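PDB 3R87: uncharacterized protein from Photobacterium profundum, which acts as a thioesterase of the 4-hydroxybenzoyl-CoA thioesterase family, hydrolysing thioesters. Local coordinates for the interface of chains A and B and the interface of chains A and C. Residues are numbered along the deposited sequence; one frame, centred on the assembly and turned at random. Chains: chain A/B/C, Putative uncharacterized protein.

Contact 1: the interface of chains A and B. Residues chain A 9, 35, 38-39, 43; chain B 12, 14.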
# COMPACT_ATOMS: atom_id res chain seq x y z
N HIS A 9 4.31 -8.73 18.69
CA HIS A 9 3.23 -7.92 18.11
C HIS A 9 2.55 -8.73 17.07
O HIS A 9 3.17 -9.16 16.12
CB HIS A 9 3.84 -6.64 17.48
CG HIS A 9 2.82 -5.81 16.74
ND1 HIS A 9 1.77 -5.23 17.38
CD2 HIS A 9 2.63 -5.55 15.39
CE1 HIS A 9 0.96 -4.65 16.47
NE2 HIS A 9 1.51 -4.77 15.26
N ARG A 35 5.39 -1.15 12.40
CA ARG A 35 4.35 -1.16 13.41
C ARG A 35 4.91 -1.66 14.72
O ARG A 35 4.64 -1.13 15.81
CB ARG A 35 3.19 -2.07 13.00
CG ARG A 35 2.49 -1.70 11.72
CD ARG A 35 1.42 -2.73 11.42
NE ARG A 35 0.94 -2.62 10.05
CZ ARG A 35 0.17 -3.52 9.45
NH1 ARG A 35 -0.26 -4.57 10.15
NH2 ARG A 35 -0.10 -3.39 8.17
N GLU A 38 6.96 0.75 16.60
CA GLU A 38 6.12 1.75 17.27
C GLU A 38 5.58 1.27 18.58
O GLU A 38 5.51 2.03 19.53
CB GLU A 38 4.96 2.21 16.38
CG GLU A 38 5.36 2.91 15.10
CD GLU A 38 4.26 3.77 14.57
OE1 GLU A 38 3.36 4.19 15.30
OE2 GLU A 38 4.28 4.12 13.36
N HIS A 39 5.18 -0.00 18.64
CA HIS A 39 4.65 -0.55 19.89
C HIS A 39 5.71 -0.69 20.95
O HIS A 39 5.39 -0.58 22.13
CB HIS A 39 3.92 -1.86 19.64
CG HIS A 39 2.59 -1.63 19.01
ND1 HIS A 39 1.44 -1.44 19.73
CD2 HIS A 39 2.20 -1.57 17.73
CE1 HIS A 39 0.42 -1.20 18.91
NE2 HIS A 39 0.87 -1.26 17.66
N SER A 43 3.52 4.60 20.44
CA SER A 43 3.16 5.46 19.34
C SER A 43 2.71 6.84 19.80
O SER A 43 2.88 7.80 19.08
CB SER A 43 2.03 4.76 18.55
OG SER A 43 1.01 4.28 19.41
N GLN B 12 -5.34 0.95 14.24
CA GLN B 12 -4.36 1.95 14.61
C GLN B 12 -3.74 2.53 13.34
O GLN B 12 -3.46 1.81 12.37
CB GLN B 12 -3.29 1.36 15.50
CG GLN B 12 -2.29 2.37 15.96
CD GLN B 12 -1.48 2.02 17.16
OE1 GLN B 12 -1.93 1.25 18.04
NE2 GLN B 12 -0.31 2.59 17.28
N TYR B 14 -0.65 4.08 11.51
CA TYR B 14 0.81 4.05 11.53
C TYR B 14 1.36 4.92 10.41
O TYR B 14 0.61 5.51 9.61
CB TYR B 14 1.29 2.60 11.36
CG TYR B 14 0.80 1.66 12.42
CD1 TYR B 14 1.51 1.54 13.65
CD2 TYR B 14 -0.28 0.84 12.22
CE1 TYR B 14 1.09 0.62 14.61
CE2 TYR B 14 -0.70 -0.06 13.19
CZ TYR B 14 0.01 -0.19 14.38
OH TYR B 14 -0.40 -1.11 15.30
O HOH W 1 0.66 4.59 15.49
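The phenol ring of B:Tyr14 is sandwiched between an arginine side chain of chain A and a glutamine of its own chain. Over the centre of one face sits the methylene CG of A:Arg35, 3.6 Å from the ring centroid, in a CH-pi contact; the opposite face carries B:Gln12 CG, displaced toward the rim. In the plane, A:Glu38 CD and A:His39 NE2 approach the ring's edge. The contact joins two subunits of the hot-dog-fold 4-hydroxybenzoyl-CoA thioesterase family, helix 28-41 of chain A meeting the end of strand 7-12 and the following loop of chain B.

The B:Tyr14 hydroxyl OH lies 2.7 Å from A:His39 NE2 in an almost straight hydrogen bond (169° at H); the structure alone does not show which donates. OH lies in the imidazole plane, and A:His9 ND1 rests 3.7 Å above one face of that ring, toward its rim. A:Glu38 comes in from the CD1 side, its carboxylate turned 71° from the phenol plane.

Beyond the ring, the B:Gln12 amide reaches A:Ser43, whose hydroxyl OG is swung between its backbone N and carbonyl carbon (chi1 48°). OG stands 3.0 Å from B:Gln12 NE2, off the amide plane, so any hydrogen bond is strongly bent and weak. B:Gln12 NE2 points an N-H almost straight at water 1, 2.9 Å away, which lies 2.7 Å from A:Glu38 OE1, linking amide and carboxylate. The amide's OE1 faces A:His39 CE1 at 3.5 Å.

Contact 2: the interface of chains A and C. Residues chain A 59-62; chain C 64-66.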
# COMPACT_ATOMS: atom_id res chain seq x y z
N VAL A 59 14.70 4.82 9.12
CA VAL A 59 15.49 3.65 8.86
C VAL A 59 16.64 4.06 7.97
O VAL A 59 16.42 4.58 6.86
CB VAL A 59 14.61 2.53 8.24
CG1 VAL A 59 15.46 1.39 7.79
CG2 VAL A 59 13.52 2.04 9.22
N TYR A 60 17.87 3.79 8.41
CA TYR A 60 19.05 3.98 7.63
C TYR A 60 19.46 2.74 6.85
O TYR A 60 19.82 2.83 5.69
CB TYR A 60 20.17 4.48 8.61
CG TYR A 60 21.50 4.55 7.92
CD1 TYR A 60 21.65 5.25 6.71
CD2 TYR A 60 22.58 3.87 8.47
CE1 TYR A 60 22.91 5.32 6.02
CE2 TYR A 60 23.90 3.97 7.83
CZ TYR A 60 23.97 4.66 6.58
OH TYR A 60 25.21 4.72 5.95
N LYS A 61 19.37 1.57 7.50
CA LYS A 61 19.71 0.32 6.85
C LYS A 61 18.68 -0.72 7.23
O LYS A 61 18.21 -0.75 8.38
CB LYS A 61 21.12 -0.18 7.22
CG LYS A 61 22.18 0.64 6.55
CD LYS A 61 23.59 0.07 6.84
CE LYS A 61 24.66 0.84 6.09
NZ LYS A 61 25.99 0.23 6.38
N ALA A 62 18.38 -1.60 6.29
CA ALA A 62 17.52 -2.77 6.53
C ALA A 62 18.07 -3.92 5.74
O ALA A 62 18.06 -3.86 4.49
CB ALA A 62 16.08 -2.50 6.19
N MET C 64 19.24 -3.00 2.10
CA MET C 64 18.83 -1.64 1.76
C MET C 64 19.60 -0.62 2.56
O MET C 64 19.81 -0.80 3.79
CB MET C 64 17.30 -1.49 2.05
CG MET C 64 16.36 -2.46 1.35
SD MET C 64 16.25 -2.24 -0.43
CE MET C 64 15.33 -0.70 -0.50
N ILE C 65 19.97 0.50 1.91
CA ILE C 65 20.51 1.66 2.54
C ILE C 65 19.63 2.83 2.12
O ILE C 65 19.43 3.04 0.92
CB ILE C 65 21.96 1.93 2.20
CG1 ILE C 65 22.84 0.71 2.33
CG2 ILE C 65 22.46 3.14 3.02
CD1 ILE C 65 24.22 0.85 1.72
N PHE C 66 19.13 3.60 3.06
CA PHE C 66 18.26 4.75 2.83
C PHE C 66 19.06 5.96 3.23
O PHE C 66 19.23 6.21 4.42
CB PHE C 66 16.95 4.65 3.60
CG PHE C 66 16.20 3.38 3.37
CD1 PHE C 66 15.29 3.20 2.34
CD2 PHE C 66 16.42 2.29 4.23
CE1 PHE C 66 14.62 2.00 2.17
CE2 PHE C 66 15.74 1.12 4.07
CZ PHE C 66 14.82 0.93 3.06
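Backbone hydrogen bonds carry the pairing of A:Ala62 with C:Met64, where two copies of strand 56-66 run antiparallel along their edges. Such edge-to-edge joining is the usual way hot-dog subunits extend one sheet through a dimer. C:Met64 N donates to A:Ala62 O at 2.8 Å, and A:Ala62 N returns a bond to C:Met64 O at 3.0 Å, so the backbone N and O of each residue both bond to the other. Farther along, C:Phe66 N donates to A:Tyr60 O over 2.8 Å, nearly straight at the hydrogen (175°). A:Tyr60 departs from an extended strand conformation, with psi at -42°, and the A:Val59 carbonyl oxygen comes within 3.3 Å of C:Phe66 CB.

Apolar contacts flank this ladder. A:Val59 and C:Phe66 lie side by side and point the same way. The valine branch CG1, anti to its backbone N (chi1 172°), touches C:Phe66 CE2 at 3.7 Å, meeting the ring at its CD2-CE2 side. A:Tyr60 runs alongside C:Ile65 in the same manner, its CE1 set 3.7 Å from the isoleucine branch CG2.

A:Lys61 also follows C:Ile65, its aliphatic chain fully extended beyond CG and its CE 4.2 Å from C:Ile65 CG1, a loose contact. Within chain A the lysine also lies against its neighbour: its CG is 3.8 Å above one face of the A:Tyr60 ring, offset toward the rim.

Contact 1 and contact 2 share no residues, and the centres of their C-alpha atoms lie about 19 Å apart. Chain A takes part in both, with helix 28-41, the start of helix 43-53 and strand 7-12 turned to chain B, and strand 56-66 turned to chain C. Each interface is two-fold symmetric, so every contact recurs with the chains exchanged. Contact 2, through main-chain pairing, plausibly marks the basic hot-dog dimer, while contact 1, built from side chains, would then fasten dimers into the four-chain deposited assembly. The structure alone does not show which association persists in solution.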